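PDB 4PXC: ureidoglycolate hydrolase from Arabidopsis thaliana, which hydrolyses (S)-ureidoglycolate to glyoxylate, ammonia and carbon dioxide in a late step of purine breakdown, using two manganese ions per subunit of a homodimer. Local coordinates for residues G90-A95 with T135-T140; I144-S149 with Y377-F382; I222-A227 with K357-A362; L234-E239 with L302-R307; P251-A256 with N294-K299. The protein carries 1 engineered substitution. All coordinates share one frame; numbering follows the deposited sequence.

Contact 1: residues G90-A95 with T135-T140. Engineered in segment 135-140: Ala137 (natural residue Glu). With MN (manganese (II) ion), chain C; MN (manganese (II) ion), chain D; HGY ((2S)-amino(hydroxy)ethanoic acid), chain E.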
# COMPACT_ATOMS: atom_id res chain seq x y z
N GLY A 90 31.35 13.08 6.86
CA GLY A 90 30.63 11.84 6.64
C GLY A 90 29.27 12.04 6.03
O GLY A 90 28.88 13.17 5.70
N SER A 91 28.54 10.93 5.89
CA SER A 91 27.22 10.96 5.28
C SER A 91 26.56 9.64 5.60
O SER A 91 26.96 8.96 6.54
CB SER A 91 27.35 11.16 3.76
OG SER A 91 26.11 11.59 3.21
N HIS A 92 25.56 9.26 4.81
CA HIS A 92 24.76 8.08 5.11
C HIS A 92 24.86 7.07 3.98
O HIS A 92 25.32 7.39 2.88
CB HIS A 92 23.30 8.49 5.27
CG HIS A 92 22.68 8.99 4.00
ND1 HIS A 92 21.93 8.19 3.18
CD2 HIS A 92 22.72 10.20 3.41
CE1 HIS A 92 21.52 8.88 2.13
NE2 HIS A 92 21.99 10.11 2.24
N ILE A 93 24.47 5.82 4.22
CA ILE A 93 24.45 4.85 3.12
C ILE A 93 23.07 4.20 2.94
O ILE A 93 22.88 3.37 2.04
CB ILE A 93 25.52 3.74 3.26
CG1 ILE A 93 25.27 2.91 4.52
CG2 ILE A 93 26.93 4.35 3.26
CD1 ILE A 93 26.36 1.86 4.78
N ASP A 94 22.11 4.57 3.77
CA ASP A 94 20.76 4.06 3.54
C ASP A 94 20.14 4.67 2.28
O ASP A 94 20.56 5.74 1.83
CB ASP A 94 19.84 4.13 4.79
CG ASP A 94 19.59 5.55 5.28
OD1 ASP A 94 20.46 6.43 5.13
OD2 ASP A 94 18.50 5.77 5.86
N ALA A 95 19.20 3.94 1.69
CA ALA A 95 18.63 4.33 0.40
C ALA A 95 17.15 4.06 0.43
O ALA A 95 16.72 2.95 0.76
CB ALA A 95 19.27 3.52 -0.72
N THR A 135 23.99 6.58 11.08
CA THR A 135 23.31 5.28 11.11
C THR A 135 22.16 5.21 10.10
O THR A 135 21.83 4.13 9.60
CB THR A 135 22.83 4.92 12.55
OG1 THR A 135 22.57 3.51 12.62
CG2 THR A 135 21.57 5.71 12.92
N SER A 136 21.60 6.37 9.77
CA SER A 136 20.51 6.47 8.79
C SER A 136 20.16 7.94 8.62
O SER A 136 20.07 8.67 9.60
CB SER A 136 19.27 5.71 9.29
OG SER A 136 18.11 6.11 8.58
N ALA A 137 19.97 8.37 7.37
CA ALA A 137 19.48 9.72 7.11
C ALA A 137 18.05 9.73 6.55
O ALA A 137 17.33 10.72 6.70
CB ALA A 137 20.42 10.46 6.15
N GLU A 138 17.65 8.64 5.90
CA GLU A 138 16.32 8.56 5.29
C GLU A 138 15.24 8.16 6.28
O GLU A 138 15.50 7.39 7.22
CB GLU A 138 16.32 7.58 4.11
CG GLU A 138 17.45 7.84 3.11
CD GLU A 138 17.21 9.08 2.27
OE1 GLU A 138 16.28 9.88 2.55
OE2 GLU A 138 17.98 9.22 1.29
N PRO A 139 14.02 8.69 6.09
CA PRO A 139 12.92 8.45 7.03
C PRO A 139 12.12 7.18 6.71
O PRO A 139 11.08 6.97 7.32
CB PRO A 139 12.03 9.68 6.83
CG PRO A 139 12.20 9.99 5.35
CD PRO A 139 13.67 9.70 5.07
N THR A 140 12.60 6.36 5.77
CA THR A 140 11.85 5.20 5.28
C THR A 140 11.23 4.33 6.37
O THR A 140 10.02 4.04 6.33
CB THR A 140 12.71 4.29 4.38
OG1 THR A 140 13.39 5.08 3.40
CG2 THR A 140 11.85 3.24 3.67
MN MN C . 21.68 12.10 1.04
MN MN D . 18.24 11.12 0.03
OXT HGY E . 14.78 13.90 1.33
C HGY E . 15.96 14.32 1.53
O HGY E . 16.23 15.56 1.54
CA HGY E . 17.08 13.34 1.69
OB HGY E . 16.63 12.03 1.63
N HGY E . 17.93 13.55 2.83
O HOH W 1 15.75 3.79 3.49
O HOH W 2 22.06 13.46 2.89
O HOH W 3 19.42 11.53 2.11
O HOH W 4 18.51 13.42 -0.45
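His92 lays its imidazole against Ala137 and sends its far nitrogen to a manganese ion. Its CG sits between the backbone N and the carbonyl carbon (chi1 66°), which turns one ring face to the methyl group: CB of Ala137 lies 3.8 Å from the centroid of the His92 ring, a CH-pi contact. Ala137 is an engineered replacement of the natural glutamate. NE2 of His92 binds one manganese ion at 2.3 Å, and weak hydrogen bonds from ND1 to OD1 and to the carbonyl O of Asp94, the latter in the ring plane, add to this hold.

Asp94 then binds the second segment through its carboxylate. OD1 receives Ala137 N at 3.0 Å in a nearly straight bond (175°), and OD2 takes Glu138 N, also at 3.0 Å; both amides arrive on the syn side, somewhat out of the carboxylate plane. From above that plane Ser136 OG donates to OD2 at 2.8 Å. Three donors thus fix this buried carboxylate and hold the loop from which Glu138 extends, its OE2 binding the other manganese ion at 2.3 Å. A water bridges the two ions, and Asp103, His208 and His402 add further protein ligands to the dinuclear centre, as expected of an M20 hydrolase. OE1 of Glu138 is also hydrogen-bonded to Asn294 of the second subunit. Farther on, Ala95 O is linked weakly through a water to Thr140 OG1.

The contact joins strand 86-96 to the loop that follows its parallel neighbour, strand 129-134, with Asp379 of helix 379-383 packed against both His92 and Ala137.

Contact 2: residues I144-S149 with Y377-F382. With HGY ((2S)-amino(hydroxy)ethanoic acid), chain E.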
# COMPACT_ATOMS: atom_id res chain seq x y z
N ILE A 144 11.34 8.92 10.63
CA ILE A 144 12.26 9.90 11.21
C ILE A 144 13.48 10.05 10.29
O ILE A 144 14.20 9.08 10.03
CB ILE A 144 12.73 9.44 12.61
CG1 ILE A 144 11.52 9.30 13.54
CG2 ILE A 144 13.77 10.40 13.19
CD1 ILE A 144 11.80 8.46 14.79
N SER A 145 13.71 11.27 9.80
CA SER A 145 14.87 11.56 8.96
C SER A 145 16.08 11.84 9.85
O SER A 145 15.90 12.22 11.02
CB SER A 145 14.59 12.76 8.06
OG SER A 145 14.39 13.92 8.84
N CYS A 146 17.29 11.66 9.32
CA CYS A 146 18.52 11.93 10.06
C CYS A 146 18.53 11.43 11.50
O CYS A 146 18.94 12.14 12.43
CB CYS A 146 18.83 13.43 10.03
SG CYS A 146 19.13 14.03 8.35
N LEU A 147 18.07 10.19 11.69
CA LEU A 147 17.91 9.65 13.03
C LEU A 147 19.22 9.71 13.81
O LEU A 147 19.24 10.06 15.00
CB LEU A 147 17.38 8.21 12.94
CG LEU A 147 16.98 7.48 14.22
CD1 LEU A 147 15.80 6.55 13.94
CD2 LEU A 147 18.15 6.71 14.80
N GLY A 148 20.32 9.38 13.14
CA GLY A 148 21.62 9.37 13.79
C GLY A 148 22.11 10.75 14.19
O GLY A 148 22.51 10.97 15.33
N SER A 149 22.09 11.70 13.26
CA SER A 149 22.61 13.04 13.56
C SER A 149 21.68 13.86 14.47
O SER A 149 22.14 14.74 15.19
CB SER A 149 22.92 13.80 12.27
OG SER A 149 21.77 13.87 11.45
N TYR A 377 17.64 18.01 2.53
CA TYR A 377 18.24 18.10 3.85
C TYR A 377 19.29 17.01 3.96
O TYR A 377 19.31 16.07 3.14
CB TYR A 377 17.19 17.97 5.00
CG TYR A 377 16.33 16.73 4.94
CD1 TYR A 377 15.00 16.80 4.56
CD2 TYR A 377 16.86 15.47 5.26
CE1 TYR A 377 14.21 15.67 4.49
CE2 TYR A 377 16.08 14.32 5.19
CZ TYR A 377 14.75 14.43 4.81
OH TYR A 377 13.98 13.29 4.75
N HIS A 378 20.16 17.12 4.96
CA HIS A 378 21.31 16.23 5.09
C HIS A 378 21.65 16.11 6.56
O HIS A 378 21.20 16.92 7.35
CB HIS A 378 22.53 16.84 4.39
CG HIS A 378 22.33 17.05 2.92
ND1 HIS A 378 22.44 16.03 2.00
CD2 HIS A 378 22.03 18.16 2.21
CE1 HIS A 378 22.21 16.50 0.79
NE2 HIS A 378 21.96 17.80 0.89
N ASP A 379 22.47 15.13 6.92
CA ASP A 379 22.97 15.08 8.29
C ASP A 379 23.67 16.38 8.71
O ASP A 379 23.68 16.74 9.89
CB ASP A 379 23.90 13.88 8.46
CG ASP A 379 23.15 12.56 8.35
OD1 ASP A 379 22.30 12.31 9.24
OD2 ASP A 379 23.40 11.79 7.40
N SER A 380 24.24 17.08 7.73
CA SER A 380 24.87 18.39 7.95
C SER A 380 23.93 19.37 8.63
O SER A 380 24.36 20.24 9.39
CB SER A 380 25.31 18.99 6.62
OG SER A 380 26.42 18.26 6.10
N LEU A 381 22.64 19.25 8.34
CA LEU A 381 21.65 20.13 8.94
C LEU A 381 21.72 20.06 10.46
O LEU A 381 21.65 21.08 11.16
CB LEU A 381 20.23 19.78 8.44
CG LEU A 381 19.08 20.57 9.04
CD1 LEU A 381 19.26 22.06 8.79
CD2 LEU A 381 17.74 20.06 8.47
N PHE A 382 21.90 18.85 10.98
CA PHE A 382 21.88 18.66 12.43
C PHE A 382 23.26 18.72 13.04
O PHE A 382 23.42 19.15 14.19
CB PHE A 382 21.12 17.39 12.77
CG PHE A 382 19.72 17.42 12.27
CD1 PHE A 382 18.74 18.11 12.96
CD2 PHE A 382 19.40 16.85 11.04
CE1 PHE A 382 17.44 18.18 12.47
CE2 PHE A 382 18.11 16.92 10.54
CZ PHE A 382 17.12 17.59 11.27
OXT HGY E . 14.78 13.90 1.33
C HGY E . 15.96 14.32 1.53
O HGY E . 16.23 15.56 1.54
CA HGY E . 17.08 13.34 1.69
OB HGY E . 16.63 12.03 1.63
N HGY E . 17.93 13.55 2.83
O HOH W 5 21.73 10.34 10.70
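Cys146 and Ser149 meet Tyr377, Asp379 and Phe382 in a buried contact between the N-terminal ends of helices 147-152 and 379-383, beside the active site. The one direct hydrogen bond between the segments runs from Ser149 OG to Asp379 OD1 (2.8 Å) and uses the anti lone pair of the carboxylate oxygen. A water accepts from Ser149 N and donates to the same OD1, giving the carboxylate a second tie to the helix.

Cys146, the N-cap residue of helix 147-152, lies between the aromatic rings. Its CB touches Phe382 CE2 at 3.6 Å, and its SG lies at the edge of that ring, 4.9 Å from the Phe382 centroid. The same SG approaches the Tyr377 ring obliquely, near CD2. Beside it, Ser145 CB reaches Tyr377 OH at 3.4 Å.

The CG of Tyr377 stands between the backbone N and the carbonyl carbon (chi1 55°), and the ring lies against the bound hydroxyglycine, whose carboxylate O is over the ring centre. Backbone N of Tyr377 donates to that O at 3.0 Å, and its carbonyl accepts from the ligand amine at 2.9 Å. Apolar and sulfur contacts flank the ring, while backbone polar groups read the ligand's acid and amine.

Contact 3: residues I222-A227 with K357-A362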
# COMPACT_ATOMS: atom_id res chain seq x y z
N ILE A 222 32.31 22.32 -8.69
CA ILE A 222 32.10 22.21 -7.24
C ILE A 222 31.08 23.22 -6.76
O ILE A 222 31.11 24.37 -7.17
CB ILE A 222 33.44 22.47 -6.50
CG1 ILE A 222 34.44 21.34 -6.77
CG2 ILE A 222 33.21 22.60 -4.98
CD1 ILE A 222 34.03 20.00 -6.14
N GLY A 223 30.16 22.78 -5.90
CA GLY A 223 29.24 23.68 -5.23
C GLY A 223 29.69 23.87 -3.79
O GLY A 223 29.90 22.89 -3.06
N VAL A 224 29.87 25.12 -3.39
CA VAL A 224 30.17 25.44 -1.99
C VAL A 224 28.85 25.78 -1.32
O VAL A 224 28.26 26.84 -1.58
CB VAL A 224 31.18 26.60 -1.88
CG1 VAL A 224 31.45 26.94 -0.42
CG2 VAL A 224 32.50 26.25 -2.60
N VAL A 225 28.34 24.87 -0.48
CA VAL A 225 27.00 25.04 0.08
C VAL A 225 26.96 26.04 1.23
O VAL A 225 27.70 25.91 2.22
CB VAL A 225 26.41 23.70 0.56
CG1 VAL A 225 25.06 23.92 1.21
CG2 VAL A 225 26.29 22.75 -0.63
N THR A 226 26.09 27.04 1.11
CA THR A 226 26.04 28.12 2.11
C THR A 226 24.90 27.96 3.09
O THR A 226 24.93 28.57 4.18
CB THR A 226 25.92 29.50 1.44
OG1 THR A 226 24.67 29.58 0.74
CG2 THR A 226 27.07 29.75 0.46
N ALA A 227 23.89 27.18 2.73
CA ALA A 227 22.72 27.00 3.59
C ALA A 227 21.95 25.76 3.19
O ALA A 227 22.13 25.25 2.08
CB ALA A 227 21.81 28.24 3.52
N LYS A 357 37.46 28.21 3.48
CA LYS A 357 38.49 27.20 3.22
C LYS A 357 38.11 26.29 2.05
O LYS A 357 38.98 25.88 1.27
CB LYS A 357 38.83 26.38 4.47
CG LYS A 357 39.47 27.23 5.57
CD LYS A 357 40.08 26.39 6.67
CE LYS A 357 40.61 27.28 7.80
NZ LYS A 357 41.66 28.24 7.32
N MET A 358 36.83 25.98 1.93
CA MET A 358 36.37 25.11 0.85
C MET A 358 36.56 25.78 -0.50
O MET A 358 36.98 25.13 -1.46
CB MET A 358 34.87 24.77 1.01
CG MET A 358 34.53 23.73 2.09
SD MET A 358 32.76 23.26 2.00
CE MET A 358 32.56 23.54 0.29
N ALA A 359 36.21 27.06 -0.60
CA ALA A 359 36.38 27.81 -1.84
C ALA A 359 37.86 27.97 -2.19
O ALA A 359 38.24 27.90 -3.37
CB ALA A 359 35.70 29.18 -1.74
N GLU A 360 38.69 28.19 -1.17
CA GLU A 360 40.14 28.27 -1.38
C GLU A 360 40.67 26.95 -1.90
O GLU A 360 41.47 26.92 -2.83
CB GLU A 360 40.86 28.67 -0.08
CG GLU A 360 40.66 30.15 0.28
CD GLU A 360 41.09 30.49 1.70
OE1 GLU A 360 41.61 29.60 2.40
OE2 GLU A 360 40.90 31.66 2.10
N ALA A 361 40.22 25.85 -1.29
CA ALA A 361 40.66 24.52 -1.69
C ALA A 361 40.32 24.23 -3.16
O ALA A 361 41.15 23.72 -3.92
CB ALA A 361 40.03 23.47 -0.79
N ALA A 362 39.09 24.55 -3.54
CA ALA A 362 38.65 24.33 -4.92
C ALA A 362 39.51 25.15 -5.87
O ALA A 362 39.96 24.64 -6.90
CB ALA A 362 37.18 24.70 -5.08
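Val224 and Met358 make the tightest contact between strand 222-227 and helix 357-362. From CB, which points toward the strand, the Met358 chain runs out through CG and SD: CG lies anti to the carbonyl carbon (chi1 -76°) and SD continues extended, but the last bond bends (chi3 29°) and brings CE against the strand. Met358 CE lies 3.6 Å from Val224 CG1, and also touches Val224 CA and CG2. The methyl therefore rests on both branches of the valine and on the backbone beneath, the two side chains sliding past each other in opposite directions.

The flanking contacts are looser. Val224 CG2 reaches Ala359 CB at 4.4 Å, and Ile222 CG2 meets Ala362 CB at 4.5 Å; the small alanines are consistent with the close approach of the axes of 222-227 and 357-362, 9.0 Å. The two run nearly antiparallel, at 173°.

This purely apolar interface lays helix 352-364 against the start of strand 222-239. Ile392 of strand 389-394 touches both Ile222 and Met358, Met371 of strand 369-374 packs on Val224, and helix 410-429 adds Val419 against Ile222 and Thr423 against Met358.

Contact 4: residues L234-E239 with L302-R307. With HGY ((2S)-amino(hydroxy)ethanoic acid), chain E.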
# COMPACT_ATOMS: atom_id res chain seq x y z
N LEU A 234 4.63 15.72 7.55
CA LEU A 234 3.34 15.61 8.22
C LEU A 234 2.78 14.22 8.00
O LEU A 234 2.99 13.61 6.95
CB LEU A 234 2.36 16.62 7.64
CG LEU A 234 2.87 18.05 7.46
CD1 LEU A 234 1.85 18.90 6.73
CD2 LEU A 234 3.19 18.65 8.82
N LYS A 235 2.07 13.71 9.00
CA LYS A 235 1.39 12.43 8.89
C LYS A 235 -0.09 12.71 9.12
O LYS A 235 -0.46 13.30 10.14
CB LYS A 235 1.95 11.46 9.93
CG LYS A 235 1.48 10.03 9.78
CD LYS A 235 1.55 9.31 11.11
CE LYS A 235 2.72 8.33 11.19
NZ LYS A 235 2.86 7.71 12.54
N VAL A 236 -0.93 12.31 8.17
CA VAL A 236 -2.35 12.63 8.23
C VAL A 236 -3.19 11.37 8.02
O VAL A 236 -2.89 10.55 7.16
CB VAL A 236 -2.75 13.65 7.14
CG1 VAL A 236 -4.23 14.01 7.25
CG2 VAL A 236 -1.90 14.90 7.24
N GLU A 237 -4.25 11.23 8.82
CA GLU A 237 -5.20 10.15 8.61
C GLU A 237 -6.64 10.63 8.65
O GLU A 237 -6.99 11.50 9.46
CB GLU A 237 -4.97 9.04 9.65
CG GLU A 237 -3.62 8.36 9.46
CD GLU A 237 -3.42 7.15 10.35
OE1 GLU A 237 -4.42 6.66 10.94
OE2 GLU A 237 -2.26 6.69 10.45
N PHE A 238 -7.47 10.08 7.75
CA PHE A 238 -8.90 10.34 7.73
C PHE A 238 -9.62 9.03 8.03
O PHE A 238 -9.16 7.96 7.62
CB PHE A 238 -9.37 10.83 6.35
CG PHE A 238 -8.88 12.20 5.98
CD1 PHE A 238 -9.42 13.34 6.57
CD2 PHE A 238 -7.90 12.36 5.00
CE1 PHE A 238 -8.98 14.61 6.21
CE2 PHE A 238 -7.46 13.63 4.63
CZ PHE A 238 -8.00 14.76 5.23
N GLU A 239 -10.75 9.10 8.73
CA GLU A 239 -11.53 7.89 9.02
C GLU A 239 -12.99 8.09 8.63
O GLU A 239 -13.60 9.10 8.98
CB GLU A 239 -11.48 7.54 10.52
CG GLU A 239 -10.20 6.85 11.00
CD GLU A 239 -10.21 6.62 12.51
OE1 GLU A 239 -11.19 7.05 13.16
OE2 GLU A 239 -9.25 6.02 13.05
N LEU A 302 -1.84 9.72 4.68
CA LEU A 302 -0.98 10.51 3.80
C LEU A 302 0.28 10.89 4.57
O LEU A 302 0.22 11.22 5.76
CB LEU A 302 -1.67 11.81 3.33
CG LEU A 302 -2.99 11.82 2.58
CD1 LEU A 302 -4.17 11.88 3.55
CD2 LEU A 302 -3.05 13.00 1.60
N GLU A 303 1.42 10.84 3.89
CA GLU A 303 2.63 11.39 4.46
C GLU A 303 3.12 12.47 3.52
O GLU A 303 3.33 12.22 2.32
CB GLU A 303 3.66 10.29 4.70
CG GLU A 303 3.09 9.17 5.56
CD GLU A 303 4.14 8.31 6.21
OE1 GLU A 303 5.31 8.73 6.29
OE2 GLU A 303 3.77 7.19 6.66
N ILE A 304 3.27 13.67 4.07
CA ILE A 304 3.44 14.87 3.28
C ILE A 304 4.78 15.50 3.59
O ILE A 304 5.11 15.71 4.76
CB ILE A 304 2.34 15.88 3.65
CG1 ILE A 304 0.96 15.28 3.36
CG2 ILE A 304 2.53 17.19 2.88
CD1 ILE A 304 -0.20 16.13 3.88
N ASP A 305 5.56 15.79 2.55
CA ASP A 305 6.87 16.43 2.69
C ASP A 305 6.71 17.87 2.18
O ASP A 305 6.13 18.08 1.13
CB ASP A 305 7.89 15.67 1.83
CG ASP A 305 9.29 16.28 1.90
OD1 ASP A 305 9.50 17.37 1.32
OD2 ASP A 305 10.18 15.65 2.49
N THR A 306 7.18 18.85 2.94
CA THR A 306 7.15 20.24 2.45
C THR A 306 8.33 21.03 3.00
O THR A 306 8.74 20.83 4.14
CB THR A 306 5.80 20.97 2.77
OG1 THR A 306 5.73 22.18 2.01
CG2 THR A 306 5.69 21.29 4.25
N ARG A 307 8.90 21.88 2.15
CA ARG A 307 10.14 22.58 2.50
C ARG A 307 10.17 23.94 1.84
O ARG A 307 9.43 24.20 0.89
CB ARG A 307 11.37 21.79 2.01
CG ARG A 307 11.32 20.29 2.26
CD ARG A 307 12.46 19.55 1.59
NE ARG A 307 12.18 18.11 1.51
CZ ARG A 307 13.12 17.18 1.39
NH1 ARG A 307 14.40 17.53 1.35
NH2 ARG A 307 12.79 15.89 1.32
OXT HGY E . 14.78 13.90 1.33
C HGY E . 15.96 14.32 1.53
O HGY E . 16.23 15.56 1.54
CA HGY E . 17.08 13.34 1.69
OB HGY E . 16.63 12.03 1.63
N HGY E . 17.93 13.55 2.83
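With CG1 anti to the carbonyl carbon (chi1 -60°) and the chain then extended, Ile304 sends CD1 across to Val236 CG2, 4.0 Å away, while Phe238, its CG likewise anti to the carbonyl carbon (chi1 -69°), swings CE2 to Leu302 CD1 at 3.9 Å. Leu234, Val236, Leu302 and Ile304 share one face of an antiparallel strand pair, covered by helix 256-272, with Leu263 on Val236 and Phe238. Lys235 and Glu303 form the non-hydrogen-bonded pair, their CB atoms on the other face.

Two hydrogen-bonded pairs set the register. Leu234 N donates to Ile304 O at 2.8 Å and Ile304 N returns the bond; Val236 and Leu302 exchange the same pair.

Beyond the paired residues, Arg307 extends into the active site. Its NE meets Asp305 OD1 at 2.8 Å near the guanidinium plane and NH2 meets OD2, a side-on salt bridge that fixes the group's rotation. NH1 donates to the ligand carboxylate O at 2.7 Å and NH2 to OXT at 2.8 Å. A leucine in place of Arg307 would probably leave that carboxylate without its charged mate and Asp305 without its salt bridge. The strand thus carries a cation, probably pre-oriented by Asp305, that recognises the substrate's acid group.

Contact 5: residues P251-A256 with N294-K299. With HGY ((2S)-amino(hydroxy)ethanoic acid), chain H.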
# COMPACT_ATOMS: atom_id res chain seq x y z
N PRO A 251 -25.15 9.10 -1.66
CA PRO A 251 -25.46 10.11 -0.64
C PRO A 251 -25.08 9.72 0.79
O PRO A 251 -25.03 10.60 1.65
CB PRO A 251 -26.99 10.26 -0.74
CG PRO A 251 -27.30 9.90 -2.16
CD PRO A 251 -26.34 8.78 -2.48
N TYR A 252 -24.83 8.44 1.06
CA TYR A 252 -24.61 7.97 2.43
C TYR A 252 -23.14 7.71 2.76
O TYR A 252 -22.79 7.27 3.87
CB TYR A 252 -25.45 6.71 2.69
CG TYR A 252 -26.89 6.92 2.30
CD1 TYR A 252 -27.73 7.71 3.08
CD2 TYR A 252 -27.41 6.35 1.15
CE1 TYR A 252 -29.06 7.92 2.72
CE2 TYR A 252 -28.73 6.55 0.78
CZ TYR A 252 -29.55 7.33 1.57
OH TYR A 252 -30.87 7.53 1.19
N ARG A 253 -22.27 8.01 1.80
CA ARG A 253 -20.85 7.73 1.95
C ARG A 253 -20.10 8.83 2.70
O ARG A 253 -20.54 9.98 2.76
CB ARG A 253 -20.23 7.56 0.57
CG ARG A 253 -20.92 6.49 -0.25
CD ARG A 253 -20.19 6.23 -1.56
NE ARG A 253 -20.64 4.97 -2.13
CZ ARG A 253 -19.93 4.24 -2.98
NH1 ARG A 253 -18.74 4.65 -3.36
NH2 ARG A 253 -20.42 3.09 -3.43
N ASN A 254 -18.97 8.45 3.29
CA ASN A 254 -17.97 9.42 3.73
C ASN A 254 -16.59 8.83 3.41
O ASN A 254 -15.88 8.29 4.26
CB ASN A 254 -18.14 9.87 5.19
CG ASN A 254 -18.06 8.74 6.21
OD1 ASN A 254 -18.30 7.57 5.89
ND2 ASN A 254 -17.73 9.09 7.44
N ASP A 255 -16.26 8.91 2.12
CA ASP A 255 -15.13 8.19 1.52
C ASP A 255 -13.78 8.78 1.93
O ASP A 255 -13.44 9.91 1.55
CB ASP A 255 -15.32 8.22 -0.00
CG ASP A 255 -14.38 7.29 -0.75
OD1 ASP A 255 -13.21 7.11 -0.33
OD2 ASP A 255 -14.82 6.76 -1.79
N ALA A 256 -13.00 8.02 2.70
CA ALA A 256 -11.73 8.50 3.25
C ALA A 256 -10.67 8.65 2.17
O ALA A 256 -9.73 9.45 2.29
CB ALA A 256 -11.23 7.57 4.36
N ASN A 294 -13.61 -3.63 -3.99
CA ASN A 294 -15.06 -3.58 -3.71
C ASN A 294 -15.41 -3.17 -2.28
O ASN A 294 -16.47 -3.52 -1.76
CB ASN A 294 -15.75 -4.89 -4.11
CG ASN A 294 -15.09 -6.11 -3.51
OD1 ASN A 294 -13.99 -6.03 -2.96
ND2 ASN A 294 -15.76 -7.27 -3.64
N SER A 295 -14.52 -2.40 -1.67
CA SER A 295 -14.72 -1.93 -0.30
C SER A 295 -14.37 -0.44 -0.24
O SER A 295 -13.28 -0.04 -0.63
CB SER A 295 -13.80 -2.72 0.64
OG SER A 295 -14.04 -2.40 2.01
N ILE A 296 -15.31 0.39 0.23
CA ILE A 296 -15.05 1.82 0.32
C ILE A 296 -14.00 2.07 1.42
O ILE A 296 -14.14 1.55 2.53
CB ILE A 296 -16.34 2.61 0.66
CG1 ILE A 296 -17.47 2.28 -0.33
CG2 ILE A 296 -16.08 4.12 0.66
CD1 ILE A 296 -18.85 2.72 0.16
N PRO A 297 -12.95 2.84 1.11
CA PRO A 297 -11.90 3.09 2.11
C PRO A 297 -12.47 3.69 3.39
O PRO A 297 -13.14 4.73 3.32
CB PRO A 297 -10.99 4.11 1.42
CG PRO A 297 -11.16 3.84 -0.05
CD PRO A 297 -12.62 3.47 -0.19
N SER A 298 -12.20 3.06 4.53
CA SER A 298 -12.63 3.60 5.82
C SER A 298 -11.50 4.37 6.48
O SER A 298 -11.74 5.11 7.42
CB SER A 298 -13.11 2.48 6.76
OG SER A 298 -12.20 1.40 6.77
N LYS A 299 -10.27 4.17 6.01
CA LYS A 299 -9.13 4.95 6.50
C LYS A 299 -8.21 5.27 5.35
O LYS A 299 -7.99 4.43 4.48
CB LYS A 299 -8.34 4.21 7.59
CG LYS A 299 -9.05 4.13 8.93
CD LYS A 299 -8.12 3.63 10.02
CE LYS A 299 -8.89 3.44 11.32
NZ LYS A 299 -8.01 3.09 12.48
OXT HGY H . -18.51 -6.84 -4.71
C HGY H . -19.55 -7.53 -4.53
O HGY H . -20.62 -7.19 -5.09
CA HGY H . -19.51 -8.72 -3.63
OB HGY H . -18.24 -8.88 -3.12
N HGY H . -19.90 -9.93 -4.29
O HOH W 6 -15.68 5.63 4.26
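Ile296 places CD1 over the centre of one face of the Arg253 guanidinium, 3.7 Å from CZ, and the two side chains cross at about a right angle. The extended arginine chain carries its head flat to the methyl, leaving the N-H groups to point elsewhere: NH2 to the carbonyl O of Val248, and NH1 to Thr282 OG1 of the second subunit. A methionine in place of Arg253 would probably leave that threonine without its partner across the dimer and the Val248 carbonyl without its donor.

The other branch of Ile296, CG2, lies 3.8 Å from Asp255 OD2, and Pro297 CD comes to 3.7 Å from Asp255 OD1. That aspartate, its CG anti to the backbone N (chi1 -169°), turns OD1 to the amide of Leu258 and so caps helix 256-272. Ala256 N makes a weak hydrogen bond to Pro297 O at 3.4 Å; a water bridges the same oxygen to Asn254 O. Asn294 ND2 reaches OXT of a hydroxyglycine bound in the second subunit, at 3.0 Å.

Ser298 and Lys299 form a classic beta bulge opposite His289, in a dimerization region that probably needs Arg253, as in relatives, and lends Asn294 to the neighbouring subunit's active site.

From the N terminus, contact 1 closes first, joining strand 86-96 to the loop after strand 129-134. Contact 2 opens next and spans a far longer loop, from 144-149 to 377-382, within which the other three lie. Contact 3 brings the start of strand 222-239 to helix 352-364; inside its loop, contact 4 pairs the end of that strand with strand 295-308, and contact 5 nests within contact 4. Contacts 1 and 2 touch beside the active site, through Ala137 and Pro139; contact 4 touches contact 2 through Arg307 and shares the ligand with both. Contacts 3 and 5, centres 54 Å apart, mark opposite sides of the chain's centre, contact 5 facing the second subunit.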